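Local coordinates for extracellular solute-binding protein family 1 (PDB 5CI5), which binds alpha-D-tagatopyranose and probably delivers such a sugar to an ABC transporter as its extracellular solute-binding component, at residues 45-50 / 319-324; 51-56 / 312-317; 63-68 / 87-92; 72-77 / 96-101; 215-220 / 381-386. All blocks are in the same frame, centred on the assembly; numbering follows the deposited sequence.

Interaction 1 of 5, residues 45-50 / 319-324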
# COMPACT_ATOMS: atom_id res chain seq x y z
N LYS A 45 15.09 -0.15 -20.63
CA LYS A 45 15.91 -0.05 -21.84
C LYS A 45 17.27 0.56 -21.50
O LYS A 45 18.29 0.09 -22.01
CB LYS A 45 15.22 0.78 -22.91
CG LYS A 45 14.02 0.09 -23.61
CD LYS A 45 14.31 -1.32 -24.13
CE LYS A 45 13.37 -2.35 -23.50
NZ LYS A 45 13.84 -3.75 -23.61
N THR A 46 17.28 1.54 -20.60
CA THR A 46 18.54 2.16 -20.19
C THR A 46 19.43 1.11 -19.51
O THR A 46 20.63 1.03 -19.77
CB THR A 46 18.27 3.36 -19.28
OG1 THR A 46 17.61 4.38 -20.03
CG2 THR A 46 19.55 3.95 -18.69
N PHE A 47 18.82 0.27 -18.68
CA PHE A 47 19.57 -0.80 -18.06
C PHE A 47 20.20 -1.71 -19.10
O PHE A 47 21.38 -2.05 -19.00
CB PHE A 47 18.68 -1.63 -17.13
CG PHE A 47 19.36 -2.86 -16.59
CD1 PHE A 47 20.19 -2.79 -15.50
CD2 PHE A 47 19.18 -4.08 -17.21
CE1 PHE A 47 20.83 -3.92 -15.00
CE2 PHE A 47 19.82 -5.23 -16.73
CZ PHE A 47 20.64 -5.15 -15.62
N GLU A 48 19.41 -2.11 -20.09
CA GLU A 48 19.90 -3.00 -21.12
C GLU A 48 21.08 -2.39 -21.88
O GLU A 48 22.07 -3.08 -22.19
CB GLU A 48 18.79 -3.34 -22.10
CG GLU A 48 17.69 -4.18 -21.52
CD GLU A 48 16.71 -4.64 -22.57
OE1 GLU A 48 16.67 -4.01 -23.66
OE2 GLU A 48 15.96 -5.61 -22.32
N GLU A 49 20.98 -1.10 -22.16
CA GLU A 49 22.06 -0.39 -22.86
C GLU A 49 23.33 -0.40 -22.02
O GLU A 49 24.45 -0.60 -22.52
CB GLU A 49 21.68 1.06 -23.18
CG GLU A 49 20.48 1.27 -24.09
CD GLU A 49 20.59 0.51 -25.39
OE1 GLU A 49 21.72 0.34 -25.89
OE2 GLU A 49 19.53 0.08 -25.91
N LYS A 50 23.16 -0.14 -20.73
CA LYS A 50 24.30 -0.03 -19.83
C LYS A 50 24.98 -1.35 -19.51
O LYS A 50 26.18 -1.37 -19.23
CB LYS A 50 23.90 0.65 -18.54
CG LYS A 50 25.04 0.65 -17.52
CD LYS A 50 24.77 1.52 -16.32
CE LYS A 50 25.99 1.53 -15.40
NZ LYS A 50 25.72 2.24 -14.13
N ALA A 319 18.55 -5.04 -9.68
CA ALA A 319 18.01 -4.45 -8.44
C ALA A 319 18.84 -3.22 -8.03
O ALA A 319 18.30 -2.17 -7.69
CB ALA A 319 17.98 -5.48 -7.33
N GLU A 320 20.15 -3.36 -8.10
CA GLU A 320 21.09 -2.29 -7.78
C GLU A 320 20.86 -1.08 -8.67
O GLU A 320 20.74 0.06 -8.20
CB GLU A 320 22.51 -2.83 -7.94
CG GLU A 320 23.63 -1.96 -7.55
CD GLU A 320 24.93 -2.71 -7.80
OE1 GLU A 320 25.39 -2.73 -8.96
OE2 GLU A 320 25.43 -3.34 -6.87
N TYR A 321 20.72 -1.33 -9.96
CA TYR A 321 20.48 -0.26 -10.91
C TYR A 321 19.13 0.43 -10.63
O TYR A 321 19.04 1.66 -10.56
CB TYR A 321 20.52 -0.78 -12.35
CG TYR A 321 19.86 0.13 -13.36
CD1 TYR A 321 20.54 1.19 -13.95
CD2 TYR A 321 18.52 -0.04 -13.69
CE1 TYR A 321 19.90 2.03 -14.87
CE2 TYR A 321 17.88 0.80 -14.60
CZ TYR A 321 18.57 1.83 -15.18
OH TYR A 321 17.90 2.66 -16.08
N LEU A 322 18.09 -0.37 -10.47
CA LEU A 322 16.76 0.18 -10.25
C LEU A 322 16.65 1.02 -8.98
O LEU A 322 15.82 1.92 -8.92
CB LEU A 322 15.72 -0.92 -10.20
CG LEU A 322 15.44 -1.62 -11.52
CD1 LEU A 322 14.51 -2.76 -11.31
CD2 LEU A 322 14.87 -0.64 -12.56
N THR A 323 17.47 0.72 -7.98
CA THR A 323 17.41 1.42 -6.71
C THR A 323 18.59 2.37 -6.56
O THR A 323 18.95 2.74 -5.45
CB THR A 323 17.36 0.41 -5.53
OG1 THR A 323 16.56 -0.73 -5.91
CG2 THR A 323 16.73 1.04 -4.32
N SER A 324 19.17 2.79 -7.69
CA SER A 324 20.26 3.77 -7.70
C SER A 324 19.73 5.20 -7.61
O SER A 324 18.57 5.48 -7.91
CB SER A 324 21.13 3.63 -8.95
OG SER A 324 20.39 4.00 -10.10
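Phe47 CB sits over one face of the Tyr321 ring, 3.9 Å from the ring centroid and 24° off the normal, a CH-pi contact displaced toward the rim on the CE2 side. Tyr321 CG in turn lies at the edge of the Phe47 ring, near its plane, 3.6 Å from Phe47 CD1. With the ring planes 57° apart and the centroids separated by 5.4 Å, the pair meets obliquely. Both rings lie anti to their backbone nitrogens (chi1 172° for Phe47), which carries each across the gap to the other helix. The phenol end of Tyr321 runs on past Phe47 to Thr46, whose CB lies 3.3 Å from Tyr321 OH; the two side chains cross at about a right angle. The hydroxyl's polar partner is Val43 O, so Tyr321 ties itself to the backbone of the helix it packs on. At the end of its own helix, Tyr321 O accepts from both N and OG of Ser324, the OG bond being 2.7 Å long and in the carbonyl plane, where helix 312-322 gives way to helix 325-335. Helix 37-51 is thereby joined to helix 312-322, while Ala319 of that helix and Thr323 just after its end rest on Leu303 of strand 298-304.

Interaction 2 of 5, residues 51-56 / 312-317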
# COMPACT_ATOMS: atom_id res chain seq x y z
N TYR A 51 24.24 -2.45 -19.54
CA TYR A 51 24.76 -3.73 -19.04
C TYR A 51 24.83 -4.85 -20.08
O TYR A 51 25.44 -5.90 -19.83
CB TYR A 51 23.93 -4.19 -17.86
CG TYR A 51 24.28 -3.41 -16.62
CD1 TYR A 51 25.43 -3.72 -15.89
CD2 TYR A 51 23.50 -2.36 -16.19
CE1 TYR A 51 25.78 -3.02 -14.78
CE2 TYR A 51 23.83 -1.64 -15.05
CZ TYR A 51 24.98 -1.98 -14.35
OH TYR A 51 25.34 -1.28 -13.22
N GLY A 52 24.21 -4.63 -21.23
CA GLY A 52 24.24 -5.61 -22.29
C GLY A 52 23.52 -6.88 -21.90
O GLY A 52 23.86 -7.98 -22.33
N ILE A 53 22.50 -6.71 -21.06
CA ILE A 53 21.69 -7.81 -20.57
C ILE A 53 20.27 -7.60 -21.06
O ILE A 53 19.69 -6.55 -20.82
CB ILE A 53 21.71 -7.86 -19.03
CG1 ILE A 53 23.12 -8.18 -18.54
CG2 ILE A 53 20.71 -8.90 -18.50
CD1 ILE A 53 23.32 -7.96 -17.07
N SER A 54 19.72 -8.59 -21.76
CA SER A 54 18.33 -8.52 -22.23
C SER A 54 17.37 -8.80 -21.07
O SER A 54 17.61 -9.70 -20.26
CB SER A 54 18.12 -9.52 -23.37
OG SER A 54 16.80 -9.49 -23.86
N VAL A 55 16.30 -8.02 -20.97
CA VAL A 55 15.32 -8.22 -19.91
C VAL A 55 13.93 -8.50 -20.41
O VAL A 55 13.37 -7.76 -21.22
CB VAL A 55 15.25 -6.99 -18.98
CG1 VAL A 55 14.28 -7.24 -17.84
CG2 VAL A 55 16.62 -6.68 -18.43
N GLU A 56 13.37 -9.58 -19.90
CA GLU A 56 11.98 -9.91 -20.14
C GLU A 56 11.18 -9.31 -19.00
O GLU A 56 11.47 -9.58 -17.84
CB GLU A 56 11.77 -11.42 -20.21
CG GLU A 56 12.39 -12.12 -21.43
CD GLU A 56 11.42 -12.29 -22.59
OE1 GLU A 56 10.25 -11.87 -22.49
OE2 GLU A 56 11.85 -12.87 -23.62
N LYS A 312 21.00 -15.28 -10.56
CA LYS A 312 20.94 -14.50 -9.33
C LYS A 312 21.86 -13.29 -9.31
O LYS A 312 21.52 -12.27 -8.71
CB LYS A 312 21.27 -15.38 -8.14
CG LYS A 312 20.26 -16.46 -7.96
CD LYS A 312 20.64 -17.35 -6.79
CE LYS A 312 19.55 -18.31 -6.49
NZ LYS A 312 19.94 -19.32 -5.45
N GLU A 313 23.03 -13.40 -9.92
CA GLU A 313 23.95 -12.28 -9.90
C GLU A 313 23.46 -11.16 -10.82
O GLU A 313 23.50 -9.99 -10.43
CB GLU A 313 25.36 -12.77 -10.28
CG GLU A 313 26.49 -12.07 -9.54
CD GLU A 313 26.26 -12.01 -8.04
OE1 GLU A 313 26.00 -13.06 -7.41
OE2 GLU A 313 26.34 -10.90 -7.49
N ASP A 314 22.96 -11.48 -12.02
CA ASP A 314 22.43 -10.45 -12.90
C ASP A 314 21.15 -9.84 -12.32
O ASP A 314 20.84 -8.68 -12.56
CB ASP A 314 22.12 -11.01 -14.29
CG ASP A 314 23.38 -11.26 -15.13
OD1 ASP A 314 24.46 -10.83 -14.73
OD2 ASP A 314 23.26 -11.90 -16.19
N ALA A 315 20.40 -10.64 -11.56
CA ALA A 315 19.20 -10.12 -10.93
C ALA A 315 19.57 -9.05 -9.90
O ALA A 315 18.92 -8.00 -9.81
CB ALA A 315 18.40 -11.22 -10.26
N TRP A 316 20.61 -9.32 -9.12
CA TRP A 316 21.09 -8.30 -8.19
C TRP A 316 21.53 -7.04 -8.95
O TRP A 316 21.19 -5.92 -8.53
CB TRP A 316 22.25 -8.81 -7.29
CG TRP A 316 22.85 -7.65 -6.64
CD1 TRP A 316 24.01 -7.03 -6.99
CD2 TRP A 316 22.30 -6.90 -5.56
NE1 TRP A 316 24.21 -5.93 -6.20
CE2 TRP A 316 23.18 -5.83 -5.31
CE3 TRP A 316 21.14 -7.01 -4.79
CZ2 TRP A 316 22.95 -4.89 -4.32
CZ3 TRP A 316 20.91 -6.07 -3.80
CH2 TRP A 316 21.81 -5.02 -3.58
N LYS A 317 22.27 -7.19 -10.06
CA LYS A 317 22.71 -6.02 -10.83
C LYS A 317 21.53 -5.16 -11.27
O LYS A 317 21.59 -3.93 -11.18
CB LYS A 317 23.53 -6.44 -12.07
CG LYS A 317 25.00 -6.62 -11.77
CD LYS A 317 25.65 -5.25 -11.59
CE LYS A 317 27.02 -5.33 -10.95
NZ LYS A 317 27.48 -3.98 -10.52
O HOH W 1 23.84 -2.18 -11.10
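Tyr51 OH lies 2.7 Å from a water molecule that donates a 2.9 Å hydrogen bond to Lys317 O, so one water links the phenol to the backbone of helix 312-322. The contact belongs to the alpha/beta lobe of a periplasmic-binding-protein fold: the turn 51-54 connects helix 37-51 to strand 55-60, which pairs in parallel with strand 25-30, and it meets the first turns of helix 312-322 at the protein surface. No direct hydrogen bond joins the two segments. Beside the water bridge, the aliphatic part of Lys317 crosses Tyr51 at about a right angle, its CD 3.9 Å from Tyr51 CE1 and oblique to the ring. A bend at chi2 (-74°) turns the lysine chain there, and its ammonium group goes on to a salt bridge with Glu320. The Tyr51 ring also stacks with Phe47 of helix 37-51. Gly52, at positive phi (65°), is the first residue beyond the helix, and Ile53 after it points its CB toward helix 312-322. Ile53 and Asp314 both touch Leu25 of strand 25-30. Between themselves they meet through a methyl and a carboxylate: Ile53 CD1 is 3.8 Å from Asp314 CG, with OD1 and OD2 at 3.9 and 4.0 Å.

Interaction 3 of 5, residues 63-68 / 87-92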
# COMPACT_ATOMS: atom_id res chain seq x y z
N ASP A 63 -4.49 -6.75 -7.82
CA ASP A 63 -5.50 -7.53 -7.11
C ASP A 63 -5.27 -9.04 -7.22
O ASP A 63 -5.74 -9.79 -6.37
CB ASP A 63 -6.89 -7.18 -7.63
CG ASP A 63 -7.34 -5.77 -7.25
OD1 ASP A 63 -6.57 -5.01 -6.64
OD2 ASP A 63 -8.50 -5.41 -7.58
N THR A 64 -4.55 -9.48 -8.25
CA THR A 64 -4.27 -10.91 -8.41
C THR A 64 -2.79 -11.24 -8.35
O THR A 64 -2.40 -12.39 -8.59
CB THR A 64 -4.84 -11.47 -9.74
OG1 THR A 64 -4.25 -10.81 -10.86
CG2 THR A 64 -6.34 -11.29 -9.78
N TYR A 65 -1.95 -10.27 -7.99
CA TYR A 65 -0.52 -10.49 -8.12
C TYR A 65 0.02 -11.47 -7.07
O TYR A 65 0.87 -12.31 -7.39
CB TYR A 65 0.25 -9.16 -8.07
CG TYR A 65 1.76 -9.30 -8.19
CD1 TYR A 65 2.32 -10.11 -9.17
CD2 TYR A 65 2.62 -8.62 -7.32
CE1 TYR A 65 3.70 -10.23 -9.30
CE2 TYR A 65 4.02 -8.74 -7.44
CZ TYR A 65 4.54 -9.56 -8.41
OH TYR A 65 5.90 -9.71 -8.55
N TYR A 66 -0.46 -11.42 -5.83
CA TYR A 66 0.04 -12.33 -4.80
C TYR A 66 -0.14 -13.78 -5.23
O TYR A 66 0.78 -14.59 -5.16
CB TYR A 66 -0.68 -12.10 -3.47
CG TYR A 66 -0.18 -13.00 -2.35
CD1 TYR A 66 1.06 -12.78 -1.77
CD2 TYR A 66 -0.95 -14.06 -1.88
CE1 TYR A 66 1.51 -13.59 -0.72
CE2 TYR A 66 -0.49 -14.88 -0.84
CZ TYR A 66 0.74 -14.65 -0.28
OH TYR A 66 1.17 -15.48 0.75
N ASP A 67 -1.34 -14.10 -5.67
CA ASP A 67 -1.65 -15.48 -6.05
C ASP A 67 -0.78 -15.93 -7.23
O ASP A 67 -0.31 -17.07 -7.23
CB ASP A 67 -3.13 -15.62 -6.39
CG ASP A 67 -4.01 -15.52 -5.15
OD1 ASP A 67 -3.51 -15.76 -4.02
OD2 ASP A 67 -5.20 -15.19 -5.30
N LYS A 68 -0.56 -15.06 -8.21
CA LYS A 68 0.32 -15.42 -9.32
C LYS A 68 1.76 -15.61 -8.89
O LYS A 68 2.46 -16.53 -9.35
CB LYS A 68 0.24 -14.34 -10.40
CG LYS A 68 -1.12 -14.31 -11.10
CD LYS A 68 -1.19 -13.19 -12.14
CE LYS A 68 -2.34 -13.41 -13.12
NZ LYS A 68 -3.64 -13.42 -12.44
N GLY A 87 4.19 -5.36 2.82
CA GLY A 87 3.20 -5.84 3.77
C GLY A 87 3.20 -7.35 3.92
O GLY A 87 2.23 -8.03 3.57
N GLY A 88 4.29 -7.87 4.48
CA GLY A 88 4.34 -9.26 4.93
C GLY A 88 4.76 -10.31 3.93
O GLY A 88 4.94 -11.49 4.30
N TRP A 89 4.86 -9.97 2.65
CA TRP A 89 5.17 -11.03 1.69
C TRP A 89 6.59 -11.56 1.86
O TRP A 89 6.82 -12.76 1.67
CB TRP A 89 5.02 -10.57 0.24
CG TRP A 89 3.66 -10.11 -0.19
CD1 TRP A 89 2.57 -9.78 0.60
CD2 TRP A 89 3.23 -9.94 -1.55
NE1 TRP A 89 1.52 -9.39 -0.20
CE2 TRP A 89 1.89 -9.48 -1.51
CE3 TRP A 89 3.84 -10.14 -2.78
CZ2 TRP A 89 1.18 -9.20 -2.67
CZ3 TRP A 89 3.14 -9.85 -3.93
CH2 TRP A 89 1.82 -9.40 -3.87
N VAL A 90 7.56 -10.70 2.16
CA VAL A 90 8.94 -11.17 2.17
C VAL A 90 9.16 -12.18 3.31
O VAL A 90 9.69 -13.27 3.10
CB VAL A 90 9.92 -9.97 2.21
CG1 VAL A 90 11.32 -10.44 2.41
CG2 VAL A 90 9.81 -9.24 0.89
N PRO A 91 8.69 -11.89 4.52
CA PRO A 91 8.77 -12.93 5.56
C PRO A 91 8.04 -14.22 5.23
O PRO A 91 8.56 -15.32 5.51
CB PRO A 91 8.14 -12.25 6.79
CG PRO A 91 8.43 -10.81 6.56
CD PRO A 91 8.26 -10.60 5.08
N THR A 92 6.87 -14.12 4.60
CA THR A 92 6.12 -15.30 4.20
C THR A 92 6.95 -16.17 3.23
O THR A 92 7.09 -17.39 3.42
CB THR A 92 4.80 -14.90 3.53
OG1 THR A 92 4.02 -14.15 4.46
CG2 THR A 92 4.01 -16.10 3.08
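Tyr66 presents a ring edge to one face of the Trp89 indole, with CD1 3.4 Å from Trp89 CE2 and standing over the centre of the ring system. The planes meet at 63° and the centroid of the five-membered ring is 4.7 Å from that of Tyr66, an edge-to-face pair. Tyr66 CG extends anti to the backbone N (chi1 -179°), which places the ring and its CD1 over the indole; CB itself lies 3.5 Å from Trp89 CZ2. Trp89 takes a different staggered position, CG anti to its carbonyl carbon (chi1 -61°), and its six-membered ring reaches as far as Tyr65. There CH2 comes within 3.6 Å of Tyr65 CD2, which lies at the indole edge. Tyr65 OH is bonded to Phe83 O, fixing the far end of that ring. On the second helix, Thr92 OG1 bonds to Gly88 O and is also hydrogen-bonded with Pro374 O, while Thr92 CG2 touches Tyr66 OH. The three rings form an aromatic cluster beside the sugar pocket: the side chain of Trp89 lies about 6 Å from the bound tagatopyranose and packs edge-to-face with Trp301, a pocket residue.

Interaction 4 of 5, residues 72-77 / 96-101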
# COMPACT_ATOMS: atom_id res chain seq x y z
N ALA A 72 4.05 -19.17 -8.89
CA ALA A 72 5.35 -19.30 -9.52
C ALA A 72 6.43 -19.76 -8.54
O ALA A 72 7.28 -20.59 -8.86
CB ALA A 72 5.75 -17.99 -10.16
N LEU A 73 6.43 -19.19 -7.34
CA LEU A 73 7.47 -19.52 -6.39
C LEU A 73 7.32 -20.95 -5.91
O LEU A 73 8.32 -21.67 -5.72
CB LEU A 73 7.47 -18.54 -5.22
CG LEU A 73 7.82 -17.09 -5.51
CD1 LEU A 73 7.60 -16.22 -4.30
CD2 LEU A 73 9.27 -16.97 -6.00
N GLN A 74 6.08 -21.39 -5.72
CA GLN A 74 5.83 -22.79 -5.36
C GLN A 74 6.38 -23.73 -6.42
O GLN A 74 6.91 -24.79 -6.09
CB GLN A 74 4.35 -23.06 -5.19
CG GLN A 74 3.72 -22.43 -4.00
CD GLN A 74 2.23 -22.69 -3.94
OE1 GLN A 74 1.58 -22.90 -4.97
NE2 GLN A 74 1.68 -22.71 -2.73
N ALA A 75 6.23 -23.36 -7.69
CA ALA A 75 6.64 -24.20 -8.81
C ALA A 75 8.14 -24.11 -9.13
O ALA A 75 8.67 -24.94 -9.86
CB ALA A 75 5.82 -23.84 -10.04
N GLY A 76 8.83 -23.12 -8.58
CA GLY A 76 10.25 -22.95 -8.89
C GLY A 76 10.53 -22.27 -10.21
O GLY A 76 11.64 -22.36 -10.72
N LYS A 77 9.52 -21.59 -10.75
CA LYS A 77 9.60 -20.98 -12.07
C LYS A 77 9.26 -19.46 -12.06
O LYS A 77 8.95 -18.90 -11.03
CB LYS A 77 8.65 -21.69 -13.03
CG LYS A 77 8.84 -23.19 -13.10
CD LYS A 77 10.22 -23.55 -13.61
CE LYS A 77 10.35 -25.06 -13.76
NZ LYS A 77 11.68 -25.43 -14.31
N LYS A 96 9.76 -20.06 3.77
CA LYS A 96 9.65 -21.28 3.00
C LYS A 96 10.94 -21.64 2.24
O LYS A 96 11.01 -22.71 1.63
CB LYS A 96 8.51 -21.16 1.98
CG LYS A 96 7.15 -21.04 2.65
CD LYS A 96 6.03 -20.92 1.69
CE LYS A 96 4.69 -21.07 2.41
NZ LYS A 96 4.52 -22.47 2.94
N GLY A 97 11.93 -20.77 2.29
CA GLY A 97 13.15 -20.96 1.51
C GLY A 97 13.03 -20.53 0.06
O GLY A 97 13.83 -20.91 -0.77
N TRP A 98 12.01 -19.74 -0.26
CA TRP A 98 11.74 -19.37 -1.65
C TRP A 98 12.59 -18.21 -2.14
O TRP A 98 12.64 -17.96 -3.36
CB TRP A 98 10.27 -18.99 -1.80
CG TRP A 98 9.31 -20.13 -1.74
CD1 TRP A 98 9.58 -21.47 -1.73
CD2 TRP A 98 7.87 -20.02 -1.67
NE1 TRP A 98 8.41 -22.19 -1.67
CE2 TRP A 98 7.35 -21.32 -1.62
CE3 TRP A 98 6.99 -18.94 -1.62
CZ2 TRP A 98 5.97 -21.58 -1.57
CZ3 TRP A 98 5.62 -19.19 -1.58
CH2 TRP A 98 5.13 -20.50 -1.53
N LEU A 99 13.23 -17.49 -1.22
CA LEU A 99 14.01 -16.30 -1.55
C LEU A 99 15.51 -16.40 -1.25
O LEU A 99 15.93 -16.92 -0.23
CB LEU A 99 13.45 -15.08 -0.80
CG LEU A 99 11.99 -14.72 -1.06
CD1 LEU A 99 11.64 -13.44 -0.31
CD2 LEU A 99 11.62 -14.56 -2.53
N GLU A 100 16.30 -15.90 -2.19
CA GLU A 100 17.74 -15.76 -2.01
C GLU A 100 18.04 -14.68 -0.97
O GLU A 100 17.47 -13.60 -1.05
CB GLU A 100 18.39 -15.41 -3.35
CG GLU A 100 19.91 -15.28 -3.32
CD GLU A 100 20.63 -16.60 -3.34
OE1 GLU A 100 20.00 -17.68 -3.31
OE2 GLU A 100 21.87 -16.56 -3.41
N PRO A 101 18.92 -14.96 0.00
CA PRO A 101 19.28 -13.89 0.95
C PRO A 101 20.02 -12.76 0.24
O PRO A 101 20.73 -12.99 -0.76
CB PRO A 101 20.20 -14.59 1.96
CG PRO A 101 20.79 -15.73 1.20
CD PRO A 101 19.68 -16.19 0.27
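A Schellman motif ends helix 62-75 at this contact, with Gly76 as C-prime residue (phi 79°): Lys77 N bonds to Ala72 O, and Gly76 N more weakly to Leu73 O. Against this last turn lies the indole of Trp98, just beyond a second Schellman motif at Gly97, which follows helix 89-95. Leu73 CB stands 3.6 Å above one indole face, offset toward the rim, and is 3.7 Å from Trp98 CE3. Leu73 CD1 extends the same contact at 3.9 Å from CE3. Further along the ring, Gln74 CG is 3.4 Å from both Trp98 CZ2 and CH2. Gln74 and Trp98 run side by side in the same direction; the glutamine chain is extended beyond CG, and its amide plane stands 86° from the ring plane. The opposite indole face receives Lys96 CD, so the ring is sandwiched between a helix end and an aliphatic lysine chain. Trp98 is anchored through its backbone, which hydrogen-bonds with Ser307, while Leu73 also packs on Phe93 and Pro306. No hydrogen bond crosses between the segments; the cohesion comes from dispersion between methylene groups and the indole, to which Gln74 and, from Trp98's own segment, Lys96 contribute their aliphatic parts rather than their polar ends.

Interaction 5 of 5, residues 215-220 / 381-386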
# COMPACT_ATOMS: atom_id res chain seq x y z
N ALA A 215 -4.26 -12.29 18.37
CA ALA A 215 -5.06 -11.18 17.88
C ALA A 215 -5.34 -10.18 18.99
O ALA A 215 -5.54 -10.55 20.16
CB ALA A 215 -6.37 -11.68 17.29
N ALA A 216 -5.35 -8.92 18.63
CA ALA A 216 -5.59 -7.84 19.59
C ALA A 216 -6.79 -6.99 19.17
O ALA A 216 -7.26 -6.16 19.95
CB ALA A 216 -4.35 -6.98 19.75
N PHE A 217 -7.29 -7.17 17.95
CA PHE A 217 -8.33 -6.27 17.43
C PHE A 217 -9.74 -6.58 17.95
O PHE A 217 -10.62 -5.76 17.74
CB PHE A 217 -8.36 -6.27 15.89
CG PHE A 217 -8.63 -7.63 15.25
CD1 PHE A 217 -9.92 -8.05 14.99
CD2 PHE A 217 -7.59 -8.48 14.88
CE1 PHE A 217 -10.16 -9.27 14.39
CE2 PHE A 217 -7.84 -9.70 14.30
CZ PHE A 217 -9.12 -10.09 14.05
N ASP A 218 -9.96 -7.73 18.58
CA ASP A 218 -11.29 -8.03 19.17
C ASP A 218 -11.37 -7.35 20.54
O ASP A 218 -11.28 -7.99 21.61
CB ASP A 218 -11.56 -9.54 19.29
CG ASP A 218 -13.02 -9.86 19.69
OD1 ASP A 218 -13.88 -8.95 19.71
OD2 ASP A 218 -13.35 -11.04 19.98
N SER A 219 -11.51 -6.03 20.48
CA SER A 219 -11.44 -5.12 21.60
C SER A 219 -12.56 -4.10 21.43
O SER A 219 -13.14 -3.99 20.36
CB SER A 219 -10.11 -4.41 21.63
OG SER A 219 -10.02 -3.54 20.47
N PRO A 220 -12.85 -3.32 22.48
CA PRO A 220 -13.85 -2.26 22.28
C PRO A 220 -13.44 -1.28 21.16
O PRO A 220 -14.30 -0.88 20.34
CB PRO A 220 -13.90 -1.58 23.65
CG PRO A 220 -13.59 -2.72 24.58
CD PRO A 220 -12.51 -3.49 23.90
N GLU A 381 -6.61 -12.09 5.07
CA GLU A 381 -7.80 -12.75 4.56
C GLU A 381 -8.96 -12.76 5.58
O GLU A 381 -10.11 -12.56 5.21
CB GLU A 381 -7.48 -14.19 4.12
CG GLU A 381 -8.69 -15.08 3.89
CD GLU A 381 -9.61 -14.57 2.80
OE1 GLU A 381 -9.15 -13.72 2.01
OE2 GLU A 381 -10.78 -15.03 2.72
N GLN A 382 -8.64 -12.96 6.86
CA GLN A 382 -9.67 -12.93 7.90
C GLN A 382 -10.29 -11.55 8.10
O GLN A 382 -11.50 -11.43 8.35
CB GLN A 382 -9.10 -13.43 9.22
CG GLN A 382 -8.69 -14.89 9.17
CD GLN A 382 -9.89 -15.78 8.90
OE1 GLN A 382 -10.97 -15.55 9.46
NE2 GLN A 382 -9.73 -16.73 8.02
N ILE A 383 -9.47 -10.51 7.97
CA ILE A 383 -9.93 -9.14 8.14
C ILE A 383 -10.85 -8.78 6.95
O ILE A 383 -11.92 -8.20 7.12
CB ILE A 383 -8.74 -8.15 8.25
CG1 ILE A 383 -7.86 -8.50 9.46
CG2 ILE A 383 -9.26 -6.73 8.32
CD1 ILE A 383 -8.58 -8.42 10.80
N GLN A 384 -10.43 -9.16 5.74
CA GLN A 384 -11.24 -8.91 4.55
C GLN A 384 -12.64 -9.55 4.71
O GLN A 384 -13.67 -8.92 4.44
CB GLN A 384 -10.55 -9.46 3.30
CG GLN A 384 -9.25 -8.71 2.96
CD GLN A 384 -8.37 -9.47 1.98
OE1 GLN A 384 -7.14 -9.47 2.09
NE2 GLN A 384 -9.00 -10.18 1.07
N THR A 385 -12.66 -10.82 5.11
CA THR A 385 -13.90 -11.54 5.26
C THR A 385 -14.80 -10.91 6.35
O THR A 385 -16.00 -10.74 6.16
CB THR A 385 -13.61 -13.02 5.59
OG1 THR A 385 -12.94 -13.62 4.47
CG2 THR A 385 -14.91 -13.80 5.89
N MSE A 386 -14.18 -10.52 7.45
CA MSE A 386 -14.86 -9.84 8.54
C MSE A 386 -15.63 -8.62 8.01
O MSE A 386 -16.86 -8.47 8.23
CB MSE A 386 -13.83 -9.43 9.59
CG MSE A 386 -14.41 -8.72 10.77
SE MSE A 386 -13.03 -8.02 11.91
CE MSE A 386 -12.34 -6.65 10.71
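Ile383 CD1 lies over one face of the Phe217 ring, 3.9 Å from its centroid and 19° off the normal, a CH-pi contact slightly offset toward the rim. Its closest ring atom is Phe217 CZ, at 3.7 Å. The same ring meets Met386, a selenomethionine, whose SE is 4.0 Å from Phe217 CE1. That approach is oblique, 58° from the ring normal with the selenium 5.0 Å from the centroid, a Met-aromatic contact in which selenium stands in for sulfur. Torsions explain the geometry: Phe217 CG sits between the backbone N and the carbonyl carbon, sending the ring across to the helix, while the Met386 chain is extended through chi2 and bends at chi3 (68°), turning its terminal methyl aside from the line of the chain. Ile383 and Met386, three positions apart on helix 376-391, thus offer neighbouring side chains of one helix surface to a single ring. In the loop that carries Phe217, Asp218 is the centre of an inverse gamma turn, and Ser219 is the N-cap of helix 220-234, its OG bonded to Gly222 N. Farther out, Phe217 also rests on Ile401 of helix 397-413 and on Leu207. Ile383 touches Leu207 too, and both Ile383 and Met386 pack on Tyr196 of helix 190-202. At the loop's start, Ala215 N is held by Asn409 OD1 of helix 397-413.

In the fold
Interactions 1 and 2 are neighbours, with centres 9 Å apart: both use helix 312-322, and Glu48 OE2 reaches Val55 N at 2.8 Å, probably as a hydrogen bond. Interaction 2 in turn touches interaction 4 through a salt bridge between Lys312 NZ and Glu100 OE1, 2.7 Å long. Interactions 3 and 4 share helix 62-75, their centres 12 Å apart, and meet where Leu99 CD1 packs on Val90 O at 3.9 Å. Interaction 3 is close to the sugar, the side chain of Trp89 being about 6 Å from the tagatopyranose, whereas the side chain of Ile383 in interaction 5 is about 12 Å away from it. Interaction 5 lies on the opposite side of the chain's centre from interactions 1 and 2, its centre about 42 Å from each of theirs.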